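Local coordinates for type C neurotoxin (Clostridium botulinum, PDB 3PME), which probably attaches the toxin to nerve-cell membranes, the crystallised fragment being the receptor-binding domain of a C/D mosaic botulinum neurotoxin, at residues K6-Q11 with V54-N59; G49-V54 with T178-I183; S69-W74 with F198-K203. One frame throughout, in Å; residues are numbered along the deposited sequence.

Contact 1: K6-Q11 with V54-N59; sequences KILSLQ and VNLNNN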
# COMPACT_ATOMS: atom_id res chain seq x y z
N LYS A 6 7.66 -13.43 20.37
CA LYS A 6 7.75 -11.99 20.24
C LYS A 6 8.35 -11.38 21.51
O LYS A 6 7.79 -11.53 22.59
CB LYS A 6 6.37 -11.40 19.95
CG LYS A 6 6.37 -10.03 19.33
CD LYS A 6 5.10 -9.78 18.52
CE LYS A 6 3.86 -10.04 19.34
NZ LYS A 6 2.61 -9.65 18.61
N ILE A 7 9.50 -10.71 21.39
CA ILE A 7 10.12 -10.08 22.55
C ILE A 7 9.98 -8.56 22.53
O ILE A 7 10.37 -7.88 23.47
CB ILE A 7 11.59 -10.52 22.75
CG1 ILE A 7 12.45 -10.14 21.54
CG2 ILE A 7 11.67 -12.02 23.02
CD1 ILE A 7 12.92 -8.71 21.56
N LEU A 8 9.43 -8.03 21.44
CA LEU A 8 9.10 -6.61 21.36
C LEU A 8 7.98 -6.46 20.35
O LEU A 8 8.04 -7.02 19.26
CB LEU A 8 10.31 -5.78 20.94
CG LEU A 8 10.03 -4.28 20.76
CD1 LEU A 8 9.70 -3.64 22.10
CD2 LEU A 8 11.22 -3.58 20.13
N SER A 9 6.93 -5.72 20.71
CA SER A 9 5.83 -5.48 19.81
C SER A 9 5.28 -4.09 20.07
O SER A 9 4.56 -3.86 21.06
CB SER A 9 4.74 -6.55 20.00
OG SER A 9 3.76 -6.47 18.98
N LEU A 10 5.62 -3.14 19.19
CA LEU A 10 5.15 -1.77 19.37
C LEU A 10 3.74 -1.66 18.82
O LEU A 10 3.50 -1.82 17.62
CB LEU A 10 6.08 -0.77 18.68
CG LEU A 10 7.54 -0.76 19.14
CD1 LEU A 10 8.30 0.29 18.33
CD2 LEU A 10 7.64 -0.49 20.64
N GLN A 11 2.80 -1.42 19.72
CA GLN A 11 1.40 -1.31 19.33
C GLN A 11 0.76 -0.14 20.04
O GLN A 11 1.21 0.29 21.10
CB GLN A 11 0.65 -2.60 19.63
CG GLN A 11 1.15 -3.79 18.83
CD GLN A 11 0.27 -5.01 19.00
OE1 GLN A 11 0.08 -5.79 18.06
NE2 GLN A 11 -0.30 -5.17 20.19
N VAL A 54 13.49 3.22 22.35
CA VAL A 54 13.03 2.00 23.00
C VAL A 54 14.16 1.39 23.81
O VAL A 54 15.22 1.11 23.27
CB VAL A 54 12.51 0.97 21.98
CG1 VAL A 54 12.02 -0.29 22.68
CG2 VAL A 54 11.40 1.58 21.12
N ASN A 55 13.94 1.20 25.11
CA ASN A 55 14.91 0.49 25.94
C ASN A 55 14.33 -0.84 26.40
O ASN A 55 13.39 -0.87 27.20
CB ASN A 55 15.29 1.33 27.16
CG ASN A 55 16.18 2.49 26.80
OD1 ASN A 55 17.36 2.31 26.50
ND2 ASN A 55 15.63 3.70 26.85
N LEU A 56 14.87 -1.93 25.87
CA LEU A 56 14.45 -3.26 26.27
C LEU A 56 15.00 -3.58 27.65
O LEU A 56 16.02 -3.03 28.06
CB LEU A 56 15.00 -4.30 25.29
CG LEU A 56 14.30 -4.52 23.94
CD1 LEU A 56 14.05 -3.21 23.22
CD2 LEU A 56 15.16 -5.47 23.09
N ASN A 57 14.30 -4.45 28.36
CA ASN A 57 14.84 -5.08 29.54
C ASN A 57 16.05 -5.85 29.08
O ASN A 57 15.94 -6.79 28.28
CB ASN A 57 13.79 -6.02 30.15
CG ASN A 57 14.28 -6.70 31.41
OD1 ASN A 57 15.46 -7.02 31.55
ND2 ASN A 57 13.36 -6.93 32.35
N ASN A 58 17.22 -5.45 29.57
CA ASN A 58 18.47 -6.03 29.09
C ASN A 58 18.51 -7.54 29.19
O ASN A 58 19.20 -8.21 28.42
CB ASN A 58 19.66 -5.43 29.84
CG ASN A 58 20.96 -5.66 29.10
OD1 ASN A 58 21.06 -5.39 27.91
ND2 ASN A 58 21.97 -6.16 29.81
N ASN A 59 17.77 -8.09 30.16
CA ASN A 59 17.81 -9.53 30.40
C ASN A 59 17.27 -10.34 29.23
O ASN A 59 17.58 -11.52 29.09
CB ASN A 59 17.08 -9.89 31.70
CG ASN A 59 17.76 -9.31 32.92
OD1 ASN A 59 17.22 -8.44 33.60
ND2 ASN A 59 18.97 -9.77 33.20

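Contact 2: G49-V54 with T178-I183; sequences GDKIIV and TIVFGI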
# COMPACT_ATOMS: atom_id res chain seq x y z
N GLY A 49 13.92 16.07 14.61
CA GLY A 49 13.79 15.91 16.05
C GLY A 49 12.86 14.80 16.51
O GLY A 49 12.82 14.46 17.69
N ASP A 50 12.10 14.24 15.57
CA ASP A 50 11.14 13.19 15.91
C ASP A 50 11.89 11.88 16.19
O ASP A 50 12.54 11.35 15.30
CB ASP A 50 10.18 12.95 14.74
CG ASP A 50 9.46 14.22 14.30
OD1 ASP A 50 9.50 15.22 15.05
OD2 ASP A 50 8.84 14.19 13.22
N LYS A 51 11.81 11.38 17.41
CA LYS A 51 12.45 10.10 17.74
C LYS A 51 11.61 9.24 18.67
O LYS A 51 10.93 9.74 19.56
CB LYS A 51 13.80 10.33 18.42
CG LYS A 51 14.82 11.07 17.60
CD LYS A 51 16.17 11.05 18.31
CE LYS A 51 17.20 11.87 17.55
NZ LYS A 51 17.28 11.42 16.13
N ILE A 52 11.67 7.93 18.46
CA ILE A 52 11.13 7.00 19.43
C ILE A 52 12.32 6.25 20.02
O ILE A 52 13.09 5.65 19.28
CB ILE A 52 10.16 6.01 18.80
CG1 ILE A 52 9.00 6.74 18.13
CG2 ILE A 52 9.66 5.02 19.86
CD1 ILE A 52 8.01 5.81 17.44
N ILE A 53 12.48 6.31 21.33
CA ILE A 53 13.59 5.61 21.98
C ILE A 53 13.03 4.41 22.72
O ILE A 53 12.17 4.55 23.59
CB ILE A 53 14.30 6.51 23.01
CG1 ILE A 53 14.64 7.88 22.40
CG2 ILE A 53 15.52 5.81 23.59
CD1 ILE A 53 15.30 7.82 21.07
N VAL A 54 13.49 3.22 22.35
CA VAL A 54 13.03 2.00 23.00
C VAL A 54 14.16 1.39 23.81
O VAL A 54 15.22 1.11 23.27
CB VAL A 54 12.51 0.97 21.98
CG1 VAL A 54 12.02 -0.29 22.68
CG2 VAL A 54 11.40 1.58 21.12
N THR A 178 19.08 -0.60 23.52
CA THR A 178 18.39 0.60 23.05
C THR A 178 18.21 0.60 21.54
O THR A 178 19.14 0.27 20.79
CB THR A 178 19.15 1.87 23.46
OG1 THR A 178 19.30 1.90 24.88
CG2 THR A 178 18.40 3.12 23.00
N ILE A 179 17.01 0.95 21.09
CA ILE A 179 16.70 1.09 19.67
C ILE A 179 16.16 2.48 19.48
O ILE A 179 15.20 2.87 20.15
CB ILE A 179 15.63 0.09 19.22
CG1 ILE A 179 16.07 -1.34 19.53
CG2 ILE A 179 15.38 0.21 17.72
CD1 ILE A 179 14.96 -2.36 19.36
N VAL A 180 16.77 3.24 18.58
CA VAL A 180 16.30 4.60 18.31
C VAL A 180 15.72 4.72 16.91
O VAL A 180 16.43 4.52 15.91
CB VAL A 180 17.44 5.63 18.45
CG1 VAL A 180 16.95 7.03 18.12
CG2 VAL A 180 18.04 5.56 19.86
N PHE A 181 14.43 5.05 16.83
CA PHE A 181 13.75 5.30 15.57
C PHE A 181 13.81 6.79 15.28
O PHE A 181 13.44 7.61 16.14
CB PHE A 181 12.28 4.89 15.64
CG PHE A 181 12.08 3.41 15.80
CD1 PHE A 181 12.19 2.82 17.05
CD2 PHE A 181 11.74 2.62 14.71
CE1 PHE A 181 12.00 1.44 17.20
CE2 PHE A 181 11.53 1.26 14.86
CZ PHE A 181 11.66 0.67 16.10
N GLY A 182 14.26 7.16 14.09
CA GLY A 182 14.28 8.57 13.72
C GLY A 182 15.38 8.97 12.77
O GLY A 182 16.42 8.30 12.68
N ILE A 183 15.16 10.07 12.05
CA ILE A 183 16.14 10.59 11.10
C ILE A 183 16.87 11.79 11.67
O ILE A 183 16.25 12.78 12.06
CB ILE A 183 15.45 11.00 9.78
CG1 ILE A 183 14.68 9.81 9.20
CG2 ILE A 183 16.47 11.54 8.79
CD1 ILE A 183 13.82 10.17 8.01
O HOH W 1 12.61 11.50 12.60

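Contact 3: S69-W74 with F198-K203; sequences SSVSFW and FNIFSK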
# COMPACT_ATOMS: atom_id res chain seq x y z
N SER A 69 17.12 -14.46 15.41
CA SER A 69 16.08 -13.46 15.61
C SER A 69 15.38 -13.16 14.30
O SER A 69 15.88 -13.51 13.23
CB SER A 69 16.69 -12.16 16.13
OG SER A 69 17.47 -11.57 15.10
N SER A 70 14.24 -12.49 14.41
CA SER A 70 13.57 -11.93 13.24
C SER A 70 13.08 -10.54 13.59
O SER A 70 12.71 -10.26 14.73
CB SER A 70 12.40 -12.80 12.80
OG SER A 70 12.82 -14.15 12.57
N VAL A 71 13.08 -9.66 12.60
CA VAL A 71 12.55 -8.33 12.78
C VAL A 71 11.52 -8.14 11.68
O VAL A 71 11.81 -8.42 10.52
CB VAL A 71 13.66 -7.27 12.63
CG1 VAL A 71 13.06 -5.89 12.75
CG2 VAL A 71 14.78 -7.50 13.69
N SER A 72 10.31 -7.70 12.02
CA SER A 72 9.31 -7.45 10.99
C SER A 72 8.64 -6.10 11.19
O SER A 72 8.49 -5.64 12.32
CB SER A 72 8.27 -8.56 10.94
OG SER A 72 7.42 -8.53 12.08
N PHE A 73 8.25 -5.46 10.10
CA PHE A 73 7.54 -4.18 10.16
C PHE A 73 7.13 -3.83 8.75
O PHE A 73 7.66 -4.40 7.79
CB PHE A 73 8.45 -3.07 10.69
CG PHE A 73 9.74 -2.90 9.91
CD1 PHE A 73 10.86 -3.66 10.24
CD2 PHE A 73 9.84 -1.99 8.87
CE1 PHE A 73 12.04 -3.52 9.53
CE2 PHE A 73 11.02 -1.83 8.16
CZ PHE A 73 12.14 -2.61 8.49
N TRP A 74 6.19 -2.89 8.60
CA TRP A 74 5.89 -2.34 7.29
C TRP A 74 6.49 -0.95 7.22
O TRP A 74 6.61 -0.27 8.24
CB TRP A 74 4.37 -2.22 7.07
CG TRP A 74 3.64 -3.50 7.19
CD1 TRP A 74 3.50 -4.26 8.32
CD2 TRP A 74 2.92 -4.17 6.16
NE1 TRP A 74 2.74 -5.37 8.04
CE2 TRP A 74 2.38 -5.34 6.72
CE3 TRP A 74 2.67 -3.90 4.81
CZ2 TRP A 74 1.61 -6.24 5.98
CZ3 TRP A 74 1.91 -4.79 4.07
CH2 TRP A 74 1.39 -5.95 4.66
N PHE A 198 5.84 -2.75 14.20
CA PHE A 198 7.23 -3.13 14.45
C PHE A 198 7.32 -4.23 15.52
O PHE A 198 6.85 -4.04 16.66
CB PHE A 198 8.08 -1.94 14.86
CG PHE A 198 9.54 -2.26 14.91
CD1 PHE A 198 10.13 -2.71 16.10
CD2 PHE A 198 10.32 -2.15 13.78
CE1 PHE A 198 11.47 -3.03 16.15
CE2 PHE A 198 11.68 -2.47 13.82
CZ PHE A 198 12.25 -2.92 15.00
N ASN A 199 7.94 -5.36 15.14
CA ASN A 199 8.08 -6.54 16.00
C ASN A 199 9.50 -7.09 15.97
O ASN A 199 10.15 -7.09 14.92
CB ASN A 199 7.16 -7.67 15.53
CG ASN A 199 5.70 -7.39 15.81
OD1 ASN A 199 5.36 -6.86 16.85
ND2 ASN A 199 4.84 -7.79 14.88
N ILE A 200 9.96 -7.62 17.10
CA ILE A 200 11.19 -8.41 17.10
C ILE A 200 10.89 -9.76 17.74
O ILE A 200 10.20 -9.82 18.74
CB ILE A 200 12.33 -7.71 17.84
CG1 ILE A 200 12.66 -6.37 17.16
CG2 ILE A 200 13.59 -8.61 17.88
CD1 ILE A 200 13.75 -5.56 17.83
N PHE A 201 11.41 -10.82 17.13
CA PHE A 201 11.16 -12.19 17.58
C PHE A 201 12.48 -12.82 17.98
O PHE A 201 13.52 -12.51 17.39
CB PHE A 201 10.53 -13.02 16.45
CG PHE A 201 9.23 -12.49 15.94
CD1 PHE A 201 9.20 -11.47 14.98
CD2 PHE A 201 8.02 -13.01 16.39
CE1 PHE A 201 7.99 -10.99 14.51
CE2 PHE A 201 6.82 -12.53 15.91
CZ PHE A 201 6.81 -11.52 14.97
N SER A 202 12.44 -13.72 18.96
CA SER A 202 13.65 -14.39 19.44
C SER A 202 13.89 -15.71 18.73
O SER A 202 14.49 -16.63 19.28
CB SER A 202 13.56 -14.63 20.94
OG SER A 202 12.45 -15.47 21.21
N LYS A 203 13.39 -15.83 17.51
CA LYS A 203 13.65 -16.99 16.69
C LYS A 203 13.68 -16.56 15.23
O LYS A 203 13.22 -15.47 14.90
CB LYS A 203 12.58 -18.06 16.90
CG LYS A 203 11.20 -17.63 16.45
CD LYS A 203 10.13 -18.63 16.83
CE LYS A 203 9.96 -19.71 15.78
NZ LYS A 203 8.78 -20.56 16.12

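Contact 1: K6-Q11 with V54-N59
Asn55 OD1 is gripped twice from outside the two segments, by a firm hydrogen bond with Thr178 OG1 and a weak one from Lys177 NZ. Asn57 OD1 has one well-directed bond within 54-59: the backbone N of Asn59 donates to it at 2.9 Å. The N-H points at the oxygen with an angle of 153° and meets it in the carbonyl plane, on a lone pair, which defines an Asx turn just past the end of strand 51-55. Between 6-11 and 54-59 themselves the contact is purely apolar and buried. The backbones stand well apart, the CA atoms of Leu8 and Leu56 being 8.0 Å from each other, so only side chains bridge the gap. Leu8, Val54 and Leu56 share the contact, and Leu8 touches both of the others. With CG anti to its backbone N (chi1 177°) it reaches across and forks: CD1 meets Val54 CG1 tip to tip at 4.1 Å, while CD2 touches Leu56 CD1 at 4.2 Å. Val54 divides its methyls in the same way, CG2 turning to Leu10 CD2 at 4.3 Å. Ile7 comes in only with the end of its chain, CD1 lying 4.2 Å from Leu56 CD2. Ile7 and Leu8 both face Ile200, a classic beta bulge. Methyls of strand 6-13 thus meet those of strand 51-55 and the loop after it, consistent with the interior between two sheets of the concanavalin-like jelly roll.

Contact 2: G49-V54 with T178-I183
The Phe181 ring is met at its edge by strand 51-55: Ile52 O lies in the ring plane, 3.7 Å from Phe181 CD1. Val54 CG2 lies at the edge near that plane, 4.0 Å from Phe181 CE1; the two side chains cross obliquely. Phe198 and Phe43 meet the ring edge-to-face. CG stands anti to the carbonyl carbon (chi1 -66°), which sets the ring alongside Ile52 and Val54. The backbones form an antiparallel pair, strand axes at 169°. In this sheet of the jelly roll, strand 51-55 lies between 26-30 and 178-181, and Val180 and Gly182 are also backbone-bonded to Asn92 and Ile90. Ile52 and Phe181 are a hydrogen-bonded pair, as are Val54 and Ile179, where Val54 N reaches Ile179 O at 2.8 Å in a nearly straight bond. On the face carrying Ile53 and Val180 the packing is tighter than usual: Ile53 CD1 presses to 3.5 Å from Val180 CG1, the two side chains pointing the same way. Lys51 crosses Val180 obliquely and ends in a salt bridge from NZ to Asp184. At Gly182 the chain adopts a phi of 150°, a conformation that calls for glycine, and its CA sits 3.6 Å from Asp50 O. One residue further, at Asp50 and Ile183, the strands part, and a water bridges the gap, 2.7 Å from Asp50 O and accepting from Ile183 N at 3.0 Å.

Contact 3: S69-W74 with F198-K203
The apolar packing is tight where Phe198 meets Val71 and Phe73; the loose part is the exposed side chain of Lys203, whose CB starts away from strand 68-77 although its carbonyl is held. In the tight part, Phe198 CG is anti to its backbone N (chi1 -171°), swinging the ring across so that CZ touches Val71 CG1 at 3.8 Å and CD2 reaches Phe73 CB at 3.7 Å. The Phe73 and Phe198 rings are turned only 27° against each other, yet they are slid apart, with centroids separated by 5.8 Å, so they lie beside each other with little overlap. The opposite face of this antiparallel pair holds Ser70, Ser72 and Phe201. Ser72 OG sits in the plane of the Phe201 ring at its edge, 3.5 Å from CE1. Four backbone bonds join the strands. Phe201 N to Ser70 O is the shortest at 2.8 Å, whereas Ser70 N meets Phe201 O at 3.1 Å from above the carbonyl plane, 37° out of it. Beyond that point the strand 193-201 has ended, and a side chain takes over: Ser70 OG donates to Lys203 O at 2.7 Å, on a lone pair, and is also bonded to Leu205 N. One face is therefore oily, in keeping with a sandwich interior, while on the other a buried serine hydroxyl is satisfied by backbone groups of the turn that leaves the sheet.

In the fold
The three contacts lie in the concanavalin-like half of the chain and converge on one apolar interior. Contacts 1 and 3 are closest, with centres about 11 Å apart, because strands 6-13 and 193-201 are neighbours in one sheet. Contacts 1 and 2 share Val54 and strand 51-55 of the facing sheet, their centres about 14 Å apart. Contact 2 meets contact 3 across the sandwich, about 17 Å between centres: Phe181 CZ lies 3.7 Å from Phe198 CE1, and Ile179 CD1 packs 3.8 Å from Ile200 CD1. Leu8 of contact 1 touches that same Ile179, Leu8 CD2 to Ile179 CD1 being 4.0 Å. Leu8, Phe181, Ile179, Phe198 and Ile200 thus join the two sheets across their shared interior.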